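Local coordinates for protein tryptophan synthase alpha chain (Campylobacter jejuni, PDB 3THA) that probably catalyses the aldol cleavage of indoleglycerol phosphate to indole and glyceraldehyde 3-phosphate, as the alpha subunit in the last step of tryptophan biosynthesis, at residues A15-T20 and P201-F206; I44-V49 and K165-L170; V73-V78 and F101-E106; S77-L82 and L91-Y96. All blocks are in the same frame, centred on the assembly; numbering follows the deposited sequence.

In the fold
All four contacts belong to one eight-stranded TIM barrel, and they run from its interior to its outer helices. Contacts 1 and 2 lie inside the barrel with centres about 7 Å apart; strand 15-21 pairs with 44-48, and 202-205 with 168-171. Contact 2 holds Glu46, a predicted proton acceptor, whose side chain also meets Val17 of contact 1 and the selenomethionine Met94 of strand 90-94. Contact 4, centred about 13 Å from contact 2, takes up the outward side of strand 90-94. Contact 3 shares Ser77 and Val78 with contact 4; their centres are about 9 Å apart, and the centre of contact 3 is about 24 Å from that of contact 1, away from the predicted active-site residues.

Contact 1. Residues A15-T20 and P201-F206; sequences ANVAYT and PIFVGF
The ring of Phe203 touches Ala15 and Val17, two residues on the same side of strand 15-21. The methyl CB of Ala15 sits 3.9 Å from CE1 of Phe203, with CZ almost as near. Diagonally across the ring, CD2 of Phe203 lies 4.0 Å from CG2 of Val17. Both methyl groups approach the ring obliquely, and the Val17 and Phe203 side chains cross at about a right angle. The Phe203 ring is placed by its first torsion, chi1 -56°, which puts CG beside the backbone N and anti to the carbonyl carbon. In Val17 the branch that touches is likewise the one beside the backbone N, while CG1 takes the place anti to that N (chi1 -175°). All three side chains are buried, and the interaction is wholly apolar. No hydrogen bond joins the two segments, whose backbones come closest at Ala15 and Phe203, with 7.6 Å between the two CA atoms. That separation is too wide for paired strands and marks a meeting of side chains within the barrel lumen. The reason is the strand order of the TIM barrel, in which strand 223-226 runs between these two. Its Val224 forms backbone hydrogen bonds with Ala15 and Val17, and its Ile225 packs against both Val17 and Phe203. On strand 44-48, the other neighbour of 15-21, Ile44 touches Ala15 and Phe203 while Glu46 touches Val17. Phe203 also meets the ring of Phe167, with the planes at about 30°, whereas the outward-facing Ile202 and Val204 pack on helix 180-195.

Contact 2. Residues I44-V49 and K165-L170; sequences ILELGV and KGFIYL
Glu46 reaches into the barrel and brings OE2 to within 3.8 Å of Tyr169 CE2. The same oxygen lies 4.2 Å from CZ of Phe167, so a single carboxylate oxygen meets both aromatic rings, each obliquely. No hydrogen bond spans the two segments. The Glu46 and Tyr169 side chains come from opposite directions, and the carboxylate plane is turned 40° from the tyrosine ring. Beyond CG the Glu46 chain is extended, chi2 173°, which carries its carboxylate away from its own strand. The extended chain spans part of the distance between strands 44-48 and 168-171, which stand across the lumen of the TIM barrel, second and sixth in its order; the CA atoms of Glu46 and Tyr169 are 12.3 Å apart. Glu46 is a predicted proton acceptor of the active site. Around it, Tyr19 packs on the side of strand 15-21, and Met94, a selenomethionine, packs on the side of strand 90-94. Phe167 meets Phe7 edge-to-face and also touches Ile145. Tyr169 rests on Leu147 of strand 143-148, and Ala56 of the second subunit packs against it.

Contact 3. Residues V73-V78 and F101-E106; sequences VDIHSV and FSYGLE
Ile75 and Tyr103 mark the closest backbone approach, 8.6 Å between their CA atoms, where the first turn of helix 75-83 faces the last residues of helix 97-103. Tyr103 makes the contact from its side. Its CG is anti to the backbone N (chi1 -152°), and one side of the ring, CD1 and CE1, is presented to the other helix. CE1 of Tyr103 lies 3.7 Å from CE1 of His76, which comes in at the tyrosine's edge, close to the ring plane; ND1 of His76 sits at that same edge. The two ring centroids are 5.6 Å apart and the planes make 50°, so the pair is oblique. Ile75 uses its CG2 branch, 4.1 Å from Tyr103 CD1, and its side chain crosses that of the tyrosine at about a right angle. Both segments belong to the outer helical layer of the TIM barrel: helix 75-83 precedes strand 90-94, while helices 97-103 and 105-114 follow it. Gly104, with positive phi, ends the first of these helices and is the N-cap of the second. Asp74 is the N-cap of helix 75-83. Its OD1 accepts from Ser77 N at 3.3 Å, on the anti side and well out of the carboxylate plane. The carbonyl O of Asp74 takes two further donors, Ser77 OG at 3.1 Å and Val78 N at the same distance, which ties down the turn that carries Ile75 and His76. Ile75 also packs on Leu99 of helix 97-103 and Phe108 of helix 105-114, and Tyr103 meets the ring of Phe79.

Contact 4. Residues S77-L82 and L91-Y96; sequences SVFELL and LVFMVY
Phe93 and Leu91 meet helix 75-83 in the second half of a beta-alpha-beta crossover of the TIM barrel, the connection that leads from strand 44-48 to its parallel neighbour 90-94. The axes of segments 77-82 and 91-94 run almost exactly antiparallel, at 174°, and 12.9 Å apart, and the layer between them is filled by buried apolar side chains. Phe93 is the central piece. Its CG stands beside the backbone N (chi1 -86°), and the far end of the ring enters between Val78, Phe79 and Leu82. CG1 of Val78 comes to the edge of the ring, 4.1 Å from Phe93 CE1. At another part of that edge, Phe79 CE1 lies 3.8 Å from Phe93 CE2; the two phenylalanine side chains cross at about a right angle. Leu47 of strand 44-48 packs on both Phe93 and Leu82, and Ile117 and Leu120 of strand 117-121 also touch Phe93. Leu82 divides its two branches between the strand residues: CD1 approaches Phe93 CZ obliquely at 3.8 Å, while the Leu82 and Leu91 side chains pass each other in opposite directions, with CD2 of Leu82 4.0 Å from CD1 of Leu91.

Contact 1. Residues A15-T20 and P201-F206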
loop_
_atom_site.group_PDB
_atom_site.type_symbol
_atom_site.label_atom_id
_atom_site.label_comp_id
_atom_site.label_asym_id
_atom_site.label_seq_id
_atom_site.Cartn_x
_atom_site.Cartn_y
_atom_site.Cartn_z
ATOM N N ALA B 15 5.038 14.218 20.391
ATOM C CA ALA B 15 5.567 12.873 20.226
ATOM C C ALA B 15 6.346 12.735 18.950
ATOM O O ALA B 15 5.883 13.148 17.882
ATOM C CB ALA B 15 4.465 11.828 20.286
ATOM N N ASN B 16 7.533 12.151 19.055
ATOM C CA ASN B 16 8.215 11.727 17.859
ATOM C C ASN B 16 7.868 10.284 17.549
ATOM O O ASN B 16 8.100 9.398 18.369
ATOM C CB ASN B 16 9.708 11.930 17.991
ATOM C CG ASN B 16 10.054 13.336 18.362
ATOM O OD1 ASN B 16 9.443 14.276 17.880
ATOM N ND2 ASN B 16 11.044 13.494 19.230
ATOM N N VAL B 17 7.272 10.062 16.380
ATOM C CA VAL B 17 6.789 8.739 16.011
ATOM C C VAL B 17 7.488 8.367 14.736
ATOM O O VAL B 17 7.633 9.193 13.856
ATOM C CB VAL B 17 5.252 8.710 15.747
ATOM C CG1 VAL B 17 4.783 7.267 15.475
ATOM C CG2 VAL B 17 4.512 9.295 16.930
ATOM N N ALA B 18 7.915 7.124 14.627
ATOM C CA ALA B 18 8.609 6.709 13.456
ATOM C C ALA B 18 8.172 5.333 13.037
ATOM O O ALA B 18 7.737 4.500 13.849
ATOM C CB ALA B 18 10.150 6.738 13.705
ATOM N N TYR B 19 8.350 5.070 11.766
ATOM C CA TYR B 19 8.045 3.773 11.245
ATOM C C TYR B 19 9.318 3.193 10.641
ATOM O O TYR B 19 10.120 3.932 10.036
ATOM C CB TYR B 19 6.909 3.950 10.207
ATOM C CG TYR B 19 6.677 2.785 9.289
ATOM C CD1 TYR B 19 5.654 1.890 9.540
ATOM C CD2 TYR B 19 7.439 2.618 8.132
ATOM C CE1 TYR B 19 5.430 0.797 8.715
ATOM C CE2 TYR B 19 7.213 1.538 7.287
ATOM C CZ TYR B 19 6.206 0.622 7.593
ATOM O OH TYR B 19 5.948 -0.464 6.774
ATOM N N THR B 20 9.506 1.884 10.801
ATOM C CA THR B 20 10.566 1.143 10.112
ATOM C C THR B 20 10.011 -0.208 9.676
ATOM O O THR B 20 9.021 -0.712 10.226
ATOM C CB THR B 20 11.866 0.883 11.001
ATOM O OG1 THR B 20 12.930 0.331 10.198
ATOM C CG2 THR B 20 11.602 -0.103 12.134
ATOM N N PRO B 201 -4.680 11.692 22.303
ATOM C CA PRO B 201 -3.678 12.389 21.515
ATOM C C PRO B 201 -3.873 12.276 19.988
ATOM O O PRO B 201 -4.377 11.269 19.468
ATOM C CB PRO B 201 -2.364 11.768 21.980
ATOM C CG PRO B 201 -2.745 10.523 22.716
ATOM C CD PRO B 201 -4.075 10.788 23.291
ATOM N N ILE B 202 -3.516 13.349 19.291
ATOM C CA ILE B 202 -3.607 13.418 17.837
ATOM C C ILE B 202 -2.197 13.545 17.272
ATOM O O ILE B 202 -1.427 14.419 17.686
ATOM C CB ILE B 202 -4.547 14.595 17.398
ATOM C CG1 ILE B 202 -5.891 14.471 18.150
ATOM C CG2 ILE B 202 -4.789 14.589 15.860
ATOM C CD1 ILE B 202 -6.730 15.716 18.208
ATOM N N PHE B 203 -1.846 12.616 16.393
ATOM C CA PHE B 203 -0.547 12.534 15.731
ATOM C C PHE B 203 -0.748 12.617 14.224
ATOM O O PHE B 203 -1.566 11.886 13.670
ATOM C CB PHE B 203 0.174 11.204 16.026
ATOM C CG PHE B 203 0.387 10.887 17.502
ATOM C CD1 PHE B 203 0.419 11.866 18.470
ATOM C CD2 PHE B 203 0.610 9.580 17.899
ATOM C CE1 PHE B 203 0.609 11.543 19.817
ATOM C CE2 PHE B 203 0.807 9.246 19.253
ATOM C CZ PHE B 203 0.798 10.224 20.209
ATOM N N VAL B 204 0.008 13.497 13.562
ATOM C CA VAL B 204 -0.093 13.670 12.122
ATOM C C VAL B 204 1.034 12.989 11.360
ATOM O O VAL B 204 2.204 13.244 11.627
ATOM C CB VAL B 204 -0.084 15.136 11.721
ATOM C CG1 VAL B 204 -0.472 15.244 10.261
ATOM C CG2 VAL B 204 -1.046 15.948 12.567
ATOM N N GLY B 205 0.660 12.149 10.399
ATOM C CA GLY B 205 1.591 11.449 9.533
ATOM C C GLY B 205 1.200 11.486 8.062
ATOM O O GLY B 205 0.047 11.822 7.708
ATOM N N PHE B 206 2.163 11.100 7.211
ATOM C CA PHE B 206 2.095 11.167 5.715
ATOM C C PHE B 206 2.712 12.447 5.118
ATOM O O PHE B 206 2.181 13.543 5.288
ATOM C CB PHE B 206 0.688 10.894 5.088
ATOM C CG PHE B 206 0.723 10.800 3.561
ATOM C CD1 PHE B 206 0.811 9.564 2.934
ATOM C CD2 PHE B 206 0.737 11.958 2.768
ATOM C CE1 PHE B 206 0.902 9.479 1.547
ATOM C CE2 PHE B 206 0.819 11.887 1.372
ATOM C CZ PHE B 206 0.907 10.644 0.755
#

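Contact 2. Residues I44-V49 and K165-L170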
loop_
_atom_site.group_PDB
_atom_site.type_symbol
_atom_site.label_atom_id
_atom_site.label_comp_id
_atom_site.label_asym_id
_atom_site.label_seq_id
_atom_site.Cartn_x
_atom_site.Cartn_y
_atom_site.Cartn_z
ATOM N N ILE B 44 7.656 6.726 20.140
ATOM C CA ILE B 44 6.805 5.619 19.758
ATOM C C ILE B 44 7.297 5.106 18.428
ATOM O O ILE B 44 7.366 5.868 17.483
ATOM C CB ILE B 44 5.359 6.102 19.581
ATOM C CG1 ILE B 44 4.925 6.807 20.838
ATOM C CG2 ILE B 44 4.399 4.943 19.170
ATOM C CD1 ILE B 44 3.811 7.745 20.634
ATOM N N LEU B 45 7.605 3.815 18.348
ATOM C CA LEU B 45 7.988 3.223 17.093
ATOM C C LEU B 45 6.903 2.376 16.488
ATOM O O LEU B 45 6.319 1.501 17.188
ATOM C CB LEU B 45 9.219 2.357 17.286
ATOM C CG LEU B 45 9.822 1.813 16.003
ATOM C CD1 LEU B 45 10.417 2.973 15.207
ATOM C CD2 LEU B 45 10.890 0.727 16.331
ATOM N N GLU B 46 6.652 2.581 15.192
ATOM C CA GLU B 46 5.757 1.691 14.455
ATOM C C GLU B 46 6.553 0.620 13.708
ATOM O O GLU B 46 7.522 0.912 13.029
ATOM C CB GLU B 46 4.880 2.478 13.476
ATOM C CG GLU B 46 4.130 3.663 14.124
ATOM C CD GLU B 46 3.384 4.541 13.111
ATOM O OE1 GLU B 46 3.660 4.415 11.911
ATOM O OE2 GLU B 46 2.552 5.385 13.524
ATOM N N LEU B 47 6.127 -0.621 13.826
ATOM C CA LEU B 47 6.917 -1.709 13.317
ATOM C C LEU B 47 6.168 -2.319 12.142
ATOM O O LEU B 47 5.180 -3.039 12.341
ATOM C CB LEU B 47 7.132 -2.768 14.406
ATOM C CG LEU B 47 7.721 -2.417 15.777
ATOM C CD1 LEU B 47 7.767 -3.673 16.644
ATOM C CD2 LEU B 47 9.097 -1.882 15.597
ATOM N N GLY B 48 6.625 -2.003 10.926
ATOM C CA GLY B 48 6.066 -2.604 9.751
ATOM C C GLY B 48 6.581 -4.013 9.629
ATOM O O GLY B 48 7.802 -4.241 9.696
ATOM N N VAL B 49 5.697 -4.990 9.465
ATOM C CA VAL B 49 6.231 -6.281 9.084
ATOM C C VAL B 49 6.022 -6.439 7.583
ATOM O O VAL B 49 5.593 -5.464 6.904
ATOM C CB VAL B 49 5.709 -7.445 9.915
ATOM C CG1 VAL B 49 6.536 -8.701 9.633
ATOM C CG2 VAL B 49 5.794 -7.115 11.428
ATOM N N LYS B 165 -9.391 4.362 20.934
ATOM C CA LYS B 165 -8.387 4.114 21.944
ATOM C C LYS B 165 -6.986 4.395 21.358
ATOM O O LYS B 165 -6.767 4.303 20.142
ATOM C CB LYS B 165 -8.496 2.674 22.455
ATOM C CG LYS B 165 -9.926 2.222 22.959
ATOM C CD LYS B 165 -10.299 2.697 24.385
ATOM C CE LYS B 165 -11.556 1.965 24.938
ATOM N NZ LYS B 165 -11.541 0.478 24.562
ATOM N N GLY B 166 -6.050 4.782 22.211
ATOM C CA GLY B 166 -4.676 5.024 21.767
ATOM C C GLY B 166 -4.371 6.446 21.373
ATOM O O GLY B 166 -4.152 7.303 22.250
ATOM N N PHE B 167 -4.385 6.704 20.062
ATOM C CA PHE B 167 -4.201 8.044 19.514
ATOM C C PHE B 167 -4.988 8.126 18.223
ATOM O O PHE B 167 -5.290 7.110 17.651
ATOM C CB PHE B 167 -2.696 8.377 19.302
ATOM C CG PHE B 167 -1.987 7.530 18.243
ATOM C CD1 PHE B 167 -1.299 6.377 18.599
ATOM C CD2 PHE B 167 -1.982 7.914 16.894
ATOM C CE1 PHE B 167 -0.615 5.605 17.653
ATOM C CE2 PHE B 167 -1.285 7.155 15.903
ATOM C CZ PHE B 167 -0.601 6.003 16.287
ATOM N N ILE B 168 -5.353 9.323 17.784
ATOM C CA ILE B 168 -5.963 9.472 16.485
ATOM C C ILE B 168 -4.866 9.692 15.471
ATOM O O ILE B 168 -3.960 10.502 15.694
ATOM C CB ILE B 168 -6.979 10.641 16.420
ATOM C CG1 ILE B 168 -7.908 10.618 17.644
ATOM C CG2 ILE B 168 -7.784 10.563 15.114
ATOM C CD1 ILE B 168 -8.686 9.332 17.789
ATOM N N TYR B 169 -4.953 8.954 14.360
ATOM C CA TYR B 169 -3.996 9.057 13.293
ATOM C C TYR B 169 -4.640 9.963 12.285
ATOM O O TYR B 169 -5.467 9.511 11.479
ATOM C CB TYR B 169 -3.755 7.686 12.686
ATOM C CG TYR B 169 -2.455 7.506 11.887
ATOM C CD1 TYR B 169 -2.060 8.437 10.918
ATOM C CD2 TYR B 169 -1.640 6.390 12.092
ATOM C CE1 TYR B 169 -0.880 8.279 10.201
ATOM C CE2 TYR B 169 -0.426 6.236 11.380
ATOM C CZ TYR B 169 -0.078 7.173 10.423
ATOM O OH TYR B 169 1.086 7.023 9.677
ATOM N N LEU B 170 -4.284 11.246 12.350
ATOM C CA LEU B 170 -4.664 12.238 11.356
ATOM C C LEU B 170 -3.746 12.250 10.113
ATOM O O LEU B 170 -2.634 12.777 10.160
ATOM C CB LEU B 170 -4.707 13.640 11.966
ATOM C CG LEU B 170 -5.228 14.686 10.968
ATOM C CD1 LEU B 170 -6.545 14.243 10.229
ATOM C CD2 LEU B 170 -5.428 16.021 11.608
#

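Contact 3. Residues V73-V78 and F101-E106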
loop_
_atom_site.group_PDB
_atom_site.type_symbol
_atom_site.label_atom_id
_atom_site.label_comp_id
_atom_site.label_asym_id
_atom_site.label_seq_id
_atom_site.Cartn_x
_atom_site.Cartn_y
_atom_site.Cartn_z
ATOM N N VAL B 73 12.583 -13.050 6.771
ATOM C CA VAL B 73 11.852 -12.371 7.863
ATOM C C VAL B 73 10.317 -12.480 7.751
ATOM O O VAL B 73 9.659 -11.761 6.952
ATOM C CB VAL B 73 12.256 -10.873 8.008
ATOM C CG1 VAL B 73 11.603 -10.260 9.217
ATOM C CG2 VAL B 73 13.782 -10.723 8.126
ATOM N N ASP B 74 9.765 -13.362 8.591
ATOM C CA ASP B 74 8.332 -13.526 8.743
ATOM C C ASP B 74 7.927 -13.162 10.172
ATOM O O ASP B 74 8.795 -12.884 11.034
ATOM C CB ASP B 74 7.899 -14.959 8.363
ATOM C CG ASP B 74 8.706 -16.060 9.082
ATOM O OD1 ASP B 74 9.509 -15.756 10.012
ATOM O OD2 ASP B 74 8.533 -17.257 8.706
ATOM N N ILE B 75 6.618 -13.163 10.439
ATOM C CA ILE B 75 6.139 -12.654 11.699
ATOM C C ILE B 75 6.707 -13.504 12.833
ATOM O O ILE B 75 6.938 -13.017 13.951
ATOM C CB ILE B 75 4.587 -12.509 11.708
ATOM C CG1 ILE B 75 4.065 -12.066 13.085
ATOM C CG2 ILE B 75 3.891 -13.771 11.169
ATOM C CD1 ILE B 75 4.376 -10.582 13.457
ATOM N N HIS B 76 7.009 -14.761 12.521
ATOM C CA HIS B 76 7.512 -15.673 13.526
ATOM C C HIS B 76 8.846 -15.201 14.050
ATOM O O HIS B 76 9.053 -15.187 15.267
ATOM C CB HIS B 76 7.615 -17.094 12.987
ATOM C CG HIS B 76 6.322 -17.611 12.444
ATOM N ND1 HIS B 76 5.375 -18.214 13.240
ATOM C CD2 HIS B 76 5.795 -17.561 11.191
ATOM C CE1 HIS B 76 4.329 -18.541 12.494
ATOM N NE2 HIS B 76 4.553 -18.145 11.252
ATOM N N SER B 77 9.728 -14.788 13.130
ATOM C CA SER B 77 11.067 -14.375 13.504
ATOM C C SER B 77 11.057 -12.966 14.151
ATOM O O SER B 77 11.879 -12.690 15.043
ATOM C CB SER B 77 12.035 -14.504 12.339
ATOM O OG SER B 77 11.837 -13.500 11.374
ATOM N N VAL B 78 10.102 -12.122 13.743
ATOM C CA VAL B 78 9.773 -10.857 14.457
ATOM C C VAL B 78 9.338 -11.081 15.914
ATOM O O VAL B 78 9.912 -10.497 16.847
ATOM C CB VAL B 78 8.706 -10.033 13.710
ATOM C CG1 VAL B 78 8.176 -8.871 14.571
ATOM C CG2 VAL B 78 9.271 -9.522 12.375
ATOM N N PHE B 101 -4.913 -12.204 9.788
ATOM C CA PHE B 101 -5.714 -13.323 9.322
ATOM C C PHE B 101 -5.038 -14.700 9.241
ATOM O O PHE B 101 -5.607 -15.702 9.675
ATOM C CB PHE B 101 -6.295 -12.989 7.961
ATOM C CG PHE B 101 -7.354 -13.936 7.510
ATOM C CD1 PHE B 101 -7.010 -15.100 6.808
ATOM C CD2 PHE B 101 -8.694 -13.667 7.789
ATOM C CE1 PHE B 101 -7.993 -15.997 6.398
ATOM C CE2 PHE B 101 -9.699 -14.532 7.370
ATOM C CZ PHE B 101 -9.350 -15.715 6.670
ATOM N N SER B 102 -3.858 -14.733 8.648
ATOM C CA SER B 102 -3.033 -15.940 8.482
ATOM C C SER B 102 -2.550 -16.553 9.803
ATOM O O SER B 102 -2.530 -17.778 9.976
ATOM C CB SER B 102 -1.791 -15.589 7.643
ATOM O OG SER B 102 -0.671 -16.389 8.014
ATOM N N TYR B 103 -2.125 -15.683 10.708
ATOM C CA TYR B 103 -1.721 -16.093 12.023
ATOM C C TYR B 103 -2.865 -16.599 12.886
ATOM O O TYR B 103 -2.652 -17.523 13.664
ATOM C CB TYR B 103 -1.056 -14.919 12.704
ATOM C CG TYR B 103 -0.036 -15.325 13.716
ATOM C CD1 TYR B 103 1.188 -15.875 13.338
ATOM C CD2 TYR B 103 -0.295 -15.146 15.052
ATOM C CE1 TYR B 103 2.120 -16.257 14.311
ATOM C CE2 TYR B 103 0.588 -15.494 15.992
ATOM C CZ TYR B 103 1.798 -16.037 15.639
ATOM O OH TYR B 103 2.616 -16.339 16.683
ATOM N N GLY B 104 -4.071 -16.029 12.705
ATOM C CA GLY B 104 -5.255 -16.250 13.558
ATOM C C GLY B 104 -5.437 -15.018 14.413
ATOM O O GLY B 104 -4.500 -14.582 15.049
ATOM N N LEU B 105 -6.623 -14.433 14.425
ATOM C CA LEU B 105 -6.833 -13.117 15.032
ATOM C C LEU B 105 -6.499 -13.014 16.532
ATOM O O LEU B 105 -5.734 -12.115 16.983
ATOM C CB LEU B 105 -8.255 -12.686 14.817
ATOM C CG LEU B 105 -8.641 -11.611 13.813
ATOM C CD1 LEU B 105 -8.147 -11.891 12.368
ATOM C CD2 LEU B 105 -10.167 -11.538 13.874
ATOM N N GLU B 106 -7.083 -13.941 17.285
ATOM C CA GLU B 106 -6.807 -14.098 18.690
ATOM C C GLU B 106 -5.323 -14.393 18.956
ATOM O O GLU B 106 -4.678 -13.666 19.725
ATOM C CB GLU B 106 -7.722 -15.198 19.257
ATOM C CG GLU B 106 -7.415 -15.621 20.644
ATOM C CD GLU B 106 -8.655 -16.109 21.355
ATOM O OE1 GLU B 106 -8.984 -17.325 21.247
ATOM O OE2 GLU B 106 -9.296 -15.263 22.028
#

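Contact 4. Residues S77-L82 and L91-Y96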
loop_
_atom_site.group_PDB
_atom_site.type_symbol
_atom_site.label_atom_id
_atom_site.label_comp_id
_atom_site.label_asym_id
_atom_site.label_seq_id
_atom_site.Cartn_x
_atom_site.Cartn_y
_atom_site.Cartn_z
ATOM N N SER B 77 9.728 -14.788 13.130
ATOM C CA SER B 77 11.067 -14.375 13.504
ATOM C C SER B 77 11.057 -12.966 14.151
ATOM O O SER B 77 11.879 -12.690 15.043
ATOM C CB SER B 77 12.035 -14.504 12.339
ATOM O OG SER B 77 11.837 -13.500 11.374
ATOM N N VAL B 78 10.102 -12.122 13.743
ATOM C CA VAL B 78 9.773 -10.857 14.457
ATOM C C VAL B 78 9.338 -11.081 15.914
ATOM O O VAL B 78 9.912 -10.497 16.847
ATOM C CB VAL B 78 8.706 -10.033 13.710
ATOM C CG1 VAL B 78 8.176 -8.871 14.571
ATOM C CG2 VAL B 78 9.271 -9.522 12.375
ATOM N N PHE B 79 8.327 -11.923 16.117
ATOM C CA PHE B 79 7.939 -12.288 17.467
ATOM C C PHE B 79 9.166 -12.785 18.257
ATOM O O PHE B 79 9.374 -12.389 19.427
ATOM C CB PHE B 79 6.831 -13.329 17.444
ATOM C CG PHE B 79 5.464 -12.765 17.165
ATOM C CD1 PHE B 79 5.075 -11.511 17.686
ATOM C CD2 PHE B 79 4.533 -13.506 16.424
ATOM C CE1 PHE B 79 3.776 -10.995 17.463
ATOM C CE2 PHE B 79 3.241 -13.006 16.196
ATOM C CZ PHE B 79 2.872 -11.732 16.716
ATOM N N GLU B 80 9.988 -13.626 17.613
ATOM C CA GLU B 80 11.234 -14.123 18.250
ATOM C C GLU B 80 12.194 -12.982 18.615
ATOM O O GLU B 80 12.815 -13.003 19.651
ATOM C CB GLU B 80 11.954 -15.141 17.362
ATOM C CG GLU B 80 11.505 -16.572 17.555
ATOM C CD GLU B 80 12.286 -17.538 16.660
ATOM O OE1 GLU B 80 11.709 -17.971 15.623
ATOM O OE2 GLU B 80 13.481 -17.830 16.976
ATOM N N LEU B 81 12.271 -11.985 17.753
ATOM C CA LEU B 81 13.070 -10.791 17.958
ATOM C C LEU B 81 12.580 -9.865 19.064
ATOM O O LEU B 81 13.380 -9.374 19.868
ATOM C CB LEU B 81 13.099 -10.005 16.652
ATOM C CG LEU B 81 13.642 -8.593 16.697
ATOM C CD1 LEU B 81 15.124 -8.635 17.048
ATOM C CD2 LEU B 81 13.412 -8.014 15.340
ATOM N N LEU B 82 11.285 -9.594 19.072
ATOM C CA LEU B 82 10.666 -8.795 20.129
ATOM C C LEU B 82 10.912 -9.320 21.530
ATOM O O LEU B 82 10.941 -8.541 22.463
ATOM C CB LEU B 82 9.176 -8.645 19.888
ATOM C CG LEU B 82 8.945 -7.691 18.735
ATOM C CD1 LEU B 82 7.484 -7.735 18.341
ATOM C CD2 LEU B 82 9.401 -6.265 19.137
ATOM N N LEU B 91 5.893 0.345 21.438
ATOM C CA LEU B 91 5.932 -0.448 20.226
ATOM C C LEU B 91 4.518 -0.669 19.643
ATOM O O LEU B 91 3.601 -1.123 20.333
ATOM C CB LEU B 91 6.638 -1.769 20.510
ATOM C CG LEU B 91 8.081 -1.619 21.026
ATOM C CD1 LEU B 91 8.697 -2.963 21.356
ATOM C CD2 LEU B 91 8.972 -0.828 20.015
ATOM N N VAL B 92 4.361 -0.310 18.373
ATOM C CA VAL B 92 3.089 -0.366 17.682
ATOM C C VAL B 92 3.272 -1.133 16.351
ATOM O O VAL B 92 4.112 -0.766 15.528
ATOM C CB VAL B 92 2.559 1.073 17.392
ATOM C CG1 VAL B 92 1.393 1.051 16.404
ATOM C CG2 VAL B 92 2.091 1.715 18.686
ATOM N N PHE B 93 2.509 -2.210 16.157
ATOM C CA PHE B 93 2.485 -2.862 14.869
ATOM C C PHE B 93 1.762 -2.025 13.841
ATOM O O PHE B 93 0.731 -1.422 14.114
ATOM C CB PHE B 93 1.822 -4.220 14.942
ATOM C CG PHE B 93 2.743 -5.318 15.324
ATOM C CD1 PHE B 93 4.036 -5.375 14.813
ATOM C CD2 PHE B 93 2.320 -6.310 16.182
ATOM C CE1 PHE B 93 4.901 -6.399 15.163
ATOM C CE2 PHE B 93 3.188 -7.347 16.566
ATOM C CZ PHE B 93 4.464 -7.393 16.047
HETATM N N MSE B 94 2.315 -1.981 12.648
HETATM C CA MSE B 94 1.584 -1.536 11.495
HETATM C C MSE B 94 1.774 -2.667 10.499
HETATM O O MSE B 94 2.848 -2.861 9.996
HETATM C CB MSE B 94 2.121 -0.204 11.007
HETATM C CG MSE B 94 1.602 0.277 9.705
HETATM SE SE MSE B 94 1.771 2.221 9.790
HETATM C CE MSE B 94 1.405 2.675 7.996
ATOM N N VAL B 95 0.726 -3.449 10.285
ATOM C CA VAL B 95 0.727 -4.565 9.357
ATOM C C VAL B 95 -0.576 -4.550 8.568
ATOM O O VAL B 95 -1.565 -4.014 9.011
ATOM C CB VAL B 95 0.790 -5.945 10.124
ATOM C CG1 VAL B 95 2.129 -6.141 10.791
ATOM C CG2 VAL B 95 -0.306 -6.048 11.146
ATOM N N TYR B 96 -0.571 -5.168 7.407
ATOM C CA TYR B 96 -1.803 -5.426 6.714
ATOM C C TYR B 96 -2.499 -6.581 7.358
ATOM O O TYR B 96 -1.856 -7.403 8.027
ATOM C CB TYR B 96 -1.513 -5.786 5.311
ATOM C CG TYR B 96 -1.077 -4.625 4.496
ATOM C CD1 TYR B 96 -2.006 -3.740 4.023
ATOM C CD2 TYR B 96 0.269 -4.407 4.195
ATOM C CE1 TYR B 96 -1.653 -2.704 3.245
ATOM C CE2 TYR B 96 0.640 -3.334 3.405
ATOM C CZ TYR B 96 -0.351 -2.492 2.926
ATOM O OH TYR B 96 -0.091 -1.402 2.121
#